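Local coordinates for heptaprenyl diphosphate synthase (HEPPP synthase) subunit 1 family protein (Staphylococcus aureus, PDB 5H9D) that serves as one subunit of the two-component heptaprenyl diphosphate synthase, which probably makes the 35-carbon prenyl diphosphate, a likely precursor of the menaquinone side chain, at residues Ile101-Glu106 and Glu129-Tyr134; Glu21-Asn26 and Asn64-His69; His112-Asn117 and Gln170-His175. One frame throughout, in Å; residues are numbered along the deposited sequence.

Interaction 1: residues Ile101-Glu106 and Glu129-Tyr134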
loop_
_atom_site.group_PDB
_atom_site.type_symbol
_atom_site.label_atom_id
_atom_site.label_comp_id
_atom_site.label_asym_id
_atom_site.label_seq_id
_atom_site.Cartn_x
_atom_site.Cartn_y
_atom_site.Cartn_z
ATOM N N ILE C 101 7.584 3.498 -13.918
ATOM C CA ILE C 101 6.284 3.121 -13.415
ATOM C C ILE C 101 5.324 4.327 -13.316
ATOM O O ILE C 101 4.191 4.245 -13.785
ATOM C CB ILE C 101 6.384 2.400 -12.038
ATOM C CG1 ILE C 101 7.155 1.079 -12.195
ATOM C CG2 ILE C 101 4.983 2.031 -11.540
ATOM C CD1 ILE C 101 7.423 0.357 -10.905
ATOM N N VAL C 102 5.742 5.451 -12.740
ATOM C CA VAL C 102 4.784 6.559 -12.677
ATOM C C VAL C 102 4.409 7.010 -14.083
ATOM O O VAL C 102 3.269 7.353 -14.329
ATOM C CB VAL C 102 5.263 7.821 -11.781
ATOM C CG1 VAL C 102 6.580 7.561 -11.104
ATOM C CG2 VAL C 102 5.289 9.093 -12.600
ATOM N N GLU C 103 5.351 6.966 -15.012
ATOM C CA GLU C 103 5.069 7.376 -16.386
ATOM C C GLU C 103 4.064 6.469 -17.098
ATOM O O GLU C 103 3.108 6.927 -17.749
ATOM C CB GLU C 103 6.365 7.435 -17.180
ATOM C CG GLU C 103 6.136 7.654 -18.651
ATOM C CD GLU C 103 7.377 8.101 -19.375
ATOM O OE1 GLU C 103 8.480 7.657 -18.976
ATOM O OE2 GLU C 103 7.241 8.887 -20.347
ATOM N N ILE C 104 4.306 5.165 -16.991
ATOM C CA ILE C 104 3.394 4.191 -17.579
ATOM C C ILE C 104 1.994 4.517 -17.082
ATOM O O ILE C 104 1.063 4.626 -17.889
ATOM C CB ILE C 104 3.760 2.768 -17.149
ATOM C CG1 ILE C 104 5.056 2.335 -17.849
ATOM C CG2 ILE C 104 2.622 1.824 -17.447
ATOM C CD1 ILE C 104 5.081 2.599 -19.377
ATOM N N ASN C 105 1.857 4.690 -15.759
ATOM C CA ASN C 105 0.572 5.020 -15.131
ATOM C C ASN C 105 -0.012 6.343 -15.586
ATOM O O ASN C 105 -1.206 6.447 -15.776
ATOM C CB ASN C 105 0.718 4.991 -13.617
ATOM C CG ASN C 105 0.839 3.591 -13.100
ATOM O OD1 ASN C 105 -0.078 2.783 -13.209
ATOM N ND2 ASN C 105 1.987 3.282 -12.557
ATOM N N GLU C 106 0.838 7.347 -15.764
ATOM C CA GLU C 106 0.387 8.648 -16.270
ATOM C C GLU C 106 -0.118 8.454 -17.723
ATOM O O GLU C 106 -1.192 8.953 -18.081
ATOM C CB GLU C 106 1.534 9.696 -16.260
ATOM C CG GLU C 106 1.830 10.344 -14.932
ATOM C CD GLU C 106 3.090 11.246 -14.980
ATOM O OE1 GLU C 106 4.100 10.833 -15.597
ATOM O OE2 GLU C 106 3.096 12.356 -14.393
ATOM N N GLU C 129 4.382 -0.378 -23.818
ATOM C CA GLU C 129 4.761 -1.723 -24.199
ATOM C C GLU C 129 6.228 -2.142 -24.167
ATOM O O GLU C 129 6.506 -3.316 -24.171
ATOM C CB GLU C 129 4.208 -2.011 -25.562
ATOM C CG GLU C 129 3.562 -3.336 -25.605
ATOM C CD GLU C 129 2.268 -3.354 -24.843
ATOM O OE1 GLU C 129 1.357 -2.563 -25.205
ATOM O OE2 GLU C 129 2.171 -4.160 -23.884
ATOM N N THR C 130 7.155 -1.194 -24.095
ATOM C CA THR C 130 8.588 -1.500 -24.118
ATOM C C THR C 130 9.411 -0.942 -22.959
ATOM O O THR C 130 10.468 -1.473 -22.629
ATOM C CB THR C 130 9.242 -0.950 -25.428
ATOM O OG1 THR C 130 9.022 0.469 -25.519
ATOM C CG2 THR C 130 8.652 -1.626 -26.654
ATOM N N LEU C 131 8.913 0.139 -22.362
ATOM C CA LEU C 131 9.572 0.836 -21.262
ATOM C C LEU C 131 10.159 -0.049 -20.182
ATOM O O LEU C 131 11.340 0.089 -19.876
ATOM C CB LEU C 131 8.606 1.834 -20.646
ATOM C CG LEU C 131 9.182 3.047 -19.912
ATOM C CD1 LEU C 131 10.233 3.743 -20.789
ATOM C CD2 LEU C 131 8.039 4.015 -19.550
ATOM N N PHE C 132 9.392 -0.963 -19.593
ATOM C CA PHE C 132 10.004 -1.785 -18.557
ATOM C C PHE C 132 11.158 -2.621 -19.067
ATOM O O PHE C 132 12.221 -2.618 -18.469
ATOM C CB PHE C 132 8.985 -2.676 -17.850
ATOM C CG PHE C 132 8.005 -1.907 -17.016
ATOM C CD1 PHE C 132 8.388 -0.706 -16.412
ATOM C CD2 PHE C 132 6.689 -2.352 -16.870
ATOM C CE1 PHE C 132 7.483 0.042 -15.688
ATOM C CE2 PHE C 132 5.778 -1.605 -16.141
ATOM C CZ PHE C 132 6.178 -0.400 -15.549
ATOM N N PRO C 133 10.967 -3.368 -20.162
ATOM C CA PRO C 133 12.116 -4.153 -20.625
ATOM C C PRO C 133 13.233 -3.266 -21.173
ATOM O O PRO C 133 14.406 -3.515 -20.906
ATOM C CB PRO C 133 11.515 -5.090 -21.680
ATOM C CG PRO C 133 10.247 -4.423 -22.085
ATOM C CD PRO C 133 9.724 -3.809 -20.814
ATOM N N TYR C 134 12.870 -2.218 -21.913
ATOM C CA TYR C 134 13.862 -1.303 -22.473
ATOM C C TYR C 134 14.839 -0.844 -21.417
ATOM O O TYR C 134 16.043 -0.970 -21.613
ATOM C CB TYR C 134 13.196 -0.072 -23.113
ATOM C CG TYR C 134 14.160 1.057 -23.483
ATOM C CD1 TYR C 134 14.699 1.894 -22.502
ATOM C CD2 TYR C 134 14.547 1.275 -24.808
ATOM C CE1 TYR C 134 15.599 2.914 -22.827
ATOM C CE2 TYR C 134 15.453 2.299 -25.145
ATOM C CZ TYR C 134 15.974 3.110 -24.145
ATOM O OH TYR C 134 16.880 4.103 -24.444
#
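I101 and I104 of helix 91-112 meet L131 and F132 of helix 118-140. The contacts among these four are apolar. CG1 of I101 lies 3.7 Å from CE1 of F132, and the two side chains cross at about a right angle. One turn on, CG1 of I104 lies 3.7 Å from CZ of the same ring. The end of the ring is thus held by both isoleucines. CG of F132 stands anti to the carbonyl carbon (chi1 -68°), and the end of the ring comes nearer to helix 91-112 than the start of the side chain. I104 and L131 slide past each other in opposite directions, CD1 of I104 meeting CB and CD2 of L131. CD2 of L131 also lies 3.7 Å from OE1 of E103, whose carboxylate has its stronger partners in salt bridges to K99 and K127. I51 of helix 43-65 touches both I101 and F132, which extends the apolar layer to a third helix. A115 of the farnesyl pyrophosphate synthetase chain also packs on I101. The backbone of 129-134 is kinked: the N atoms of F132 and P133 have no bond to the preceding turn, and proline has no N-H to give. The axes of the two segments lie 10.3 Å apart at 175°. This is the packing of an antiparallel helical hairpin, part of the all-helical fold of this chain.

Interaction 2: residues Glu21-Asn26 and Asn64-His69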
loop_
_atom_site.group_PDB
_atom_site.type_symbol
_atom_site.label_atom_id
_atom_site.label_comp_id
_atom_site.label_asym_id
_atom_site.label_seq_id
_atom_site.Cartn_x
_atom_site.Cartn_y
_atom_site.Cartn_z
ATOM N N GLU C 21 -9.250 -18.350 -2.590
ATOM C CA GLU C 21 -9.361 -18.397 -4.053
ATOM C C GLU C 21 -9.063 -17.098 -4.811
ATOM O O GLU C 21 -9.827 -16.133 -4.721
ATOM C CB GLU C 21 -10.757 -18.878 -4.467
ATOM C CG GLU C 21 -11.341 -19.988 -3.606
ATOM C CD GLU C 21 -12.539 -19.504 -2.798
ATOM O OE1 GLU C 21 -13.573 -19.135 -3.423
ATOM O OE2 GLU C 21 -12.438 -19.485 -1.545
ATOM N N TYR C 22 -7.978 -17.092 -5.586
ATOM C CA TYR C 22 -7.611 -15.914 -6.370
ATOM C C TYR C 22 -7.911 -16.052 -7.867
ATOM O O TYR C 22 -7.635 -17.087 -8.480
ATOM C CB TYR C 22 -6.139 -15.569 -6.145
ATOM C CG TYR C 22 -5.146 -16.686 -6.354
ATOM C CD1 TYR C 22 -4.721 -17.045 -7.631
ATOM C CD2 TYR C 22 -4.558 -17.322 -5.263
ATOM C CE1 TYR C 22 -3.721 -18.004 -7.812
ATOM C CE2 TYR C 22 -3.563 -18.281 -5.429
ATOM C CZ TYR C 22 -3.145 -18.613 -6.704
ATOM O OH TYR C 22 -2.127 -19.527 -6.859
ATOM N N GLU C 23 -8.463 -14.988 -8.449
ATOM C CA GLU C 23 -8.869 -14.955 -9.859
ATOM C C GLU C 23 -8.006 -15.601 -10.965
ATOM O O GLU C 23 -8.224 -16.777 -11.286
ATOM C CB GLU C 23 -9.221 -13.516 -10.266
ATOM C CG GLU C 23 -10.238 -13.421 -11.415
ATOM C CD GLU C 23 -11.625 -12.976 -10.955
ATOM O OE1 GLU C 23 -11.747 -11.828 -10.481
ATOM O OE2 GLU C 23 -12.591 -13.765 -11.067
ATOM N N SER C 24 -7.043 -14.875 -11.549
ATOM C CA SER C 24 -6.259 -15.444 -12.666
ATOM C C SER C 24 -4.748 -15.194 -12.739
ATOM O O SER C 24 -3.946 -16.043 -12.360
ATOM C CB SER C 24 -6.854 -14.976 -14.001
ATOM O OG SER C 24 -8.267 -14.867 -13.961
ATOM N N ILE C 25 -4.382 -14.044 -13.302
ATOM C CA ILE C 25 -2.992 -13.603 -13.482
ATOM C C ILE C 25 -2.266 -14.071 -14.759
ATOM O O ILE C 25 -1.514 -15.040 -14.700
ATOM C CB ILE C 25 -2.075 -14.016 -12.296
ATOM C CG1 ILE C 25 -2.668 -13.573 -10.965
ATOM C CG2 ILE C 25 -0.721 -13.354 -12.444
ATOM C CD1 ILE C 25 -1.864 -14.002 -9.779
ATOM N N ASN C 26 -2.464 -13.394 -15.899
ATOM C CA ASN C 26 -1.748 -13.756 -17.131
ATOM C C ASN C 26 -0.319 -13.241 -16.966
ATOM O O ASN C 26 -0.114 -12.116 -16.538
ATOM C CB ASN C 26 -2.346 -13.075 -18.359
ATOM C CG ASN C 26 -3.812 -13.391 -18.556
ATOM O OD1 ASN C 26 -4.368 -14.301 -17.929
ATOM N ND2 ASN C 26 -4.452 -12.641 -19.447
ATOM N N ASN C 64 -12.013 -6.999 -17.594
ATOM C CA ASN C 64 -12.573 -8.338 -17.547
ATOM C C ASN C 64 -13.594 -8.417 -16.404
ATOM O O ASN C 64 -14.213 -9.453 -16.171
ATOM C CB ASN C 64 -11.464 -9.381 -17.351
ATOM C CG ASN C 64 -10.675 -9.650 -18.628
ATOM O OD1 ASN C 64 -11.208 -9.533 -19.729
ATOM N ND2 ASN C 64 -9.408 -10.038 -18.484
ATOM N N HIS C 65 -13.782 -7.301 -15.714
ATOM C CA HIS C 65 -14.707 -7.217 -14.583
ATOM C C HIS C 65 -14.357 -8.122 -13.406
ATOM O O HIS C 65 -15.241 -8.612 -12.720
ATOM C CB HIS C 65 -16.140 -7.516 -15.022
ATOM C CG HIS C 65 -16.796 -6.390 -15.753
ATOM N ND1 HIS C 65 -16.346 -5.933 -16.974
ATOM C CD2 HIS C 65 -17.873 -5.633 -15.442
ATOM C CE1 HIS C 65 -17.119 -4.944 -17.384
ATOM N NE2 HIS C 65 -18.053 -4.741 -16.473
ATOM N N LEU C 66 -13.068 -8.348 -13.179
ATOM C CA LEU C 66 -12.649 -9.163 -12.055
ATOM C C LEU C 66 -13.094 -8.437 -10.774
ATOM O O LEU C 66 -13.209 -7.203 -10.747
ATOM C CB LEU C 66 -11.132 -9.323 -12.067
ATOM C CG LEU C 66 -10.529 -9.695 -13.425
ATOM C CD1 LEU C 66 -9.008 -9.764 -13.300
ATOM C CD2 LEU C 66 -11.086 -11.023 -13.915
ATOM N N SER C 67 -13.361 -9.199 -9.716
ATOM C CA SER C 67 -13.790 -8.612 -8.448
ATOM C C SER C 67 -12.764 -7.622 -7.938
ATOM O O SER C 67 -11.634 -7.574 -8.411
ATOM C CB SER C 67 -13.995 -9.697 -7.389
ATOM O OG SER C 67 -12.783 -10.386 -7.134
ATOM N N LYS C 68 -13.161 -6.837 -6.953
ATOM C CA LYS C 68 -12.271 -5.848 -6.369
ATOM C C LYS C 68 -11.110 -6.493 -5.609
ATOM O O LYS C 68 -9.975 -6.038 -5.705
ATOM C CB LYS C 68 -13.085 -4.941 -5.460
ATOM C CG LYS C 68 -13.985 -3.967 -6.218
ATOM C CD LYS C 68 -14.608 -4.554 -7.476
ATOM C CE LYS C 68 -15.506 -3.526 -8.148
ATOM N NZ LYS C 68 -16.591 -3.090 -7.213
ATOM N N HIS C 69 -11.395 -7.559 -4.866
ATOM C CA HIS C 69 -10.382 -8.276 -4.110
ATOM C C HIS C 69 -9.236 -8.659 -5.034
ATOM O O HIS C 69 -8.151 -9.002 -4.584
ATOM C CB HIS C 69 -11.005 -9.522 -3.458
ATOM C CG HIS C 69 -10.307 -10.818 -3.783
ATOM N ND1 HIS C 69 -9.115 -11.197 -3.201
ATOM C CD2 HIS C 69 -10.633 -11.809 -4.649
ATOM C CE1 HIS C 69 -8.734 -12.358 -3.696
ATOM N NE2 HIS C 69 -9.637 -12.751 -4.578
#
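This contact ties the loop between helices 4-15 and 29-32 to the turn that joins helix 43-65 to helix 70-88. E23 has the largest share of the buried surface. Its side chain reaches across to L66 and S67. The chain bends at chi2 (107°), which turns CD out of an extended path. OE1 accepts a hydrogen bond from the backbone N of S67 at 3.2 Å, with an N-H...O angle of 141°. The N-H meets OE1 nearly along the C-O axis. The same carboxylate lies against L66. CD2 of L66 is 3.6 Å from CG of E23, so the aliphatic part of the glutamate packs on the leucine, and the two side chains cross obliquely. H57 and I61 of helix 43-65 also touch L66. OE1 has a further, weak hydrogen bond with OG of S70. A second link lies at the start of the loop segment. NE2 of H69 gives a weak hydrogen bond to the backbone O of E21 at 3.4 Å. CA of Y22 sits at the edge of the imidazole, near its plane, 4.2 Å from NE2. The ring of H69 also meets F148 of the farnesyl pyrophosphate synthetase chain, which places this turn beside the partner subunit. The contact lies at the surface, and its bonds are few. A carboxylate takes a backbone N-H, and a backbone carbonyl takes a weak bond from a histidine. The negative charge of E23, 6.3 Å from OE1 to NE2 of H69, may make protonation of that histidine somewhat easier.

Interaction 3: residues His112-Asn117 and Gln170-His175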
loop_
_atom_site.group_PDB
_atom_site.type_symbol
_atom_site.label_atom_id
_atom_site.label_comp_id
_atom_site.label_asym_id
_atom_site.label_seq_id
_atom_site.Cartn_x
_atom_site.Cartn_y
_atom_site.Cartn_z
ATOM N N HIS C 112 -6.989 6.691 -21.043
ATOM C CA HIS C 112 -8.318 6.497 -20.519
ATOM C C HIS C 112 -9.142 7.795 -20.631
ATOM O O HIS C 112 -10.313 7.751 -21.027
ATOM C CB HIS C 112 -8.232 6.018 -19.054
ATOM C CG HIS C 112 -9.558 5.667 -18.454
ATOM N ND1 HIS C 112 -10.308 6.563 -17.719
ATOM C CD2 HIS C 112 -10.316 4.551 -18.565
ATOM C CE1 HIS C 112 -11.471 6.020 -17.411
ATOM N NE2 HIS C 112 -11.500 4.799 -17.913
ATOM N N HIS C 113 -8.531 8.938 -20.313
ATOM C CA HIS C 113 -9.243 10.209 -20.347
ATOM C C HIS C 113 -9.297 10.951 -21.686
ATOM O O HIS C 113 -9.457 12.185 -21.714
ATOM C CB HIS C 113 -8.695 11.154 -19.269
ATOM C CG HIS C 113 -9.000 10.717 -17.867
ATOM N ND1 HIS C 113 -8.105 10.011 -17.093
ATOM C CD2 HIS C 113 -10.130 10.832 -17.124
ATOM C CE1 HIS C 113 -8.673 9.704 -15.936
ATOM N NE2 HIS C 113 -9.901 10.190 -15.930
ATOM N N GLN C 114 -9.197 10.196 -22.785
ATOM C CA GLN C 114 -9.252 10.763 -24.133
ATOM C C GLN C 114 -8.459 12.079 -24.177
ATOM O O GLN C 114 -8.931 13.090 -24.720
ATOM C CB GLN C 114 -10.704 11.070 -24.529
ATOM C CG GLN C 114 -11.724 10.039 -24.140
ATOM C CD GLN C 114 -11.616 8.788 -24.956
ATOM O OE1 GLN C 114 -12.172 8.688 -26.052
ATOM N NE2 GLN C 114 -10.876 7.819 -24.436
ATOM N N ALA C 115 -7.259 12.077 -23.612
ATOM C CA ALA C 115 -6.466 13.294 -23.586
ATOM C C ALA C 115 -5.306 13.367 -24.576
ATOM O O ALA C 115 -4.681 14.400 -24.677
ATOM C CB ALA C 115 -5.956 13.523 -22.179
ATOM N N LEU C 116 -5.013 12.293 -25.300
ATOM C CA LEU C 116 -3.913 12.321 -26.255
ATOM C C LEU C 116 -4.350 12.400 -27.730
ATOM O O LEU C 116 -5.421 11.905 -28.099
ATOM C CB LEU C 116 -3.029 11.084 -26.051
ATOM C CG LEU C 116 -2.429 10.913 -24.657
ATOM C CD1 LEU C 116 -1.351 9.829 -24.713
ATOM C CD2 LEU C 116 -1.833 12.232 -24.176
ATOM N N ASN C 117 -3.538 13.031 -28.581
ATOM C CA ASN C 117 -3.878 13.092 -30.014
ATOM C C ASN C 117 -3.306 11.792 -30.588
ATOM O O ASN C 117 -2.848 10.949 -29.809
ATOM C CB ASN C 117 -3.310 14.358 -30.708
ATOM C CG ASN C 117 -1.790 14.485 -30.601
ATOM O OD1 ASN C 117 -1.048 13.516 -30.791
ATOM N ND2 ASN C 117 -1.318 15.700 -30.321
ATOM N N GLN C 170 -9.100 -0.055 -23.395
ATOM C CA GLN C 170 -10.528 -0.294 -23.120
ATOM C C GLN C 170 -11.511 0.798 -23.608
ATOM O O GLN C 170 -12.508 0.484 -24.239
ATOM C CB GLN C 170 -10.733 -0.546 -21.598
ATOM C CG GLN C 170 -11.718 0.421 -20.878
ATOM C CD GLN C 170 -11.706 0.331 -19.327
ATOM O OE1 GLN C 170 -10.781 0.809 -18.648
ATOM N NE2 GLN C 170 -12.751 -0.276 -18.772
ATOM N N SER C 171 -11.253 2.068 -23.322
ATOM C CA SER C 171 -12.169 3.125 -23.755
ATOM C C SER C 171 -12.079 3.484 -25.244
ATOM O O SER C 171 -12.712 4.444 -25.695
ATOM C CB SER C 171 -11.963 4.394 -22.920
ATOM O OG SER C 171 -12.889 4.472 -21.846
ATOM N N GLU C 172 -11.282 2.728 -25.997
ATOM C CA GLU C 172 -11.121 2.944 -27.437
ATOM C C GLU C 172 -11.578 1.645 -28.140
ATOM O O GLU C 172 -11.373 0.550 -27.606
ATOM C CB GLU C 172 -9.653 3.296 -27.771
ATOM C CG GLU C 172 -9.403 4.811 -28.002
ATOM C CD GLU C 172 -8.606 5.530 -26.887
ATOM O OE1 GLU C 172 -8.291 4.918 -25.835
ATOM O OE2 GLU C 172 -8.299 6.733 -27.074
ATOM N N VAL C 173 -12.222 1.757 -29.306
ATOM C CA VAL C 173 -12.724 0.567 -30.003
ATOM C C VAL C 173 -11.707 -0.162 -30.899
ATOM O O VAL C 173 -10.737 0.432 -31.359
ATOM C CB VAL C 173 -14.034 0.886 -30.808
ATOM C CG1 VAL C 173 -13.740 1.777 -32.006
ATOM C CG2 VAL C 173 -14.712 -0.429 -31.234
ATOM N N LYS C 174 -11.934 -1.463 -31.111
ATOM C CA LYS C 174 -11.043 -2.307 -31.914
ATOM C C LYS C 174 -10.504 -1.552 -33.107
ATOM O O LYS C 174 -9.303 -1.360 -33.215
ATOM C CB LYS C 174 -11.762 -3.569 -32.408
ATOM C CG LYS C 174 -12.378 -4.449 -31.325
ATOM C CD LYS C 174 -11.393 -5.436 -30.713
ATOM C CE LYS C 174 -12.131 -6.344 -29.715
ATOM N NZ LYS C 174 -11.258 -7.288 -28.956
ATOM N N HIS C 175 -11.394 -1.122 -34.001
ATOM C CA HIS C 175 -10.980 -0.380 -35.190
ATOM C C HIS C 175 -9.773 0.481 -34.790
ATOM O O HIS C 175 -8.629 0.148 -35.122
ATOM C CB HIS C 175 -12.107 0.534 -35.715
ATOM C CG HIS C 175 -13.490 -0.052 -35.623
ATOM N ND1 HIS C 175 -14.440 0.134 -36.609
ATOM C CD2 HIS C 175 -14.114 -0.729 -34.625
ATOM C CE1 HIS C 175 -15.587 -0.398 -36.220
ATOM N NE2 HIS C 175 -15.417 -0.926 -35.019
#
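S171, H112 and Q114 have the most surface buried here, yet no hydrogen bond joins the two segments. CG of H112 stands anti to the backbone N (chi1 -175°). The side chain starts away from 170-175, but its ring end comes nearer. CD2 of H112 lies 3.8 Å from OE1 of Q170. That oxygen sits at the ring edge, near its plane, with the amide turned 63° from the imidazole. OE1 of Q170 also has a weak hydrogen bond with OG1 of T104 of the farnesyl pyrophosphate synthetase chain. OG of S171 approaches the same ring obliquely, 4.2 Å from CD2 of H112. Helix 91-112 ends here in a Schellman motif. Q114 is its C-prime residue, with positive phi: A115 N bonds to S110 O, and Q114 N to L111 O. The Q114 side chain folds back, bent at chi2, and NE2 makes a weak hydrogen bond to O of H112 at 3.5 Å. NE2 of Q114 also lies 3.9 Å from CB of S171. The amide of Q114 and the carboxylate of E172 reach toward each other, tip to tip, NE2 to OE2 at 3.8 Å, their planes 39° apart.

How the interactions relate
Interaction 2 comes first along the chain and closes before the other two open. Interactions 1 and 3 alternate: 101-106, 112-117, 129-134, then 170-175. Helix 91-112 carries 101-106 and ends at 112-117, and helix 118-140 starts just after that turn. Interaction 1 is buried, its centre about 7 Å from that of the chain. Interactions 2 and 3 are at the surface, about 18 and 19 Å from it. The centre of interaction 1 is about 23 Å from that of interaction 2 and about 18 Å from that of interaction 3. None touches another. One contact packs helices in the interior, and two join loops at the surface. All three border the farnesyl pyrophosphate synthetase chain.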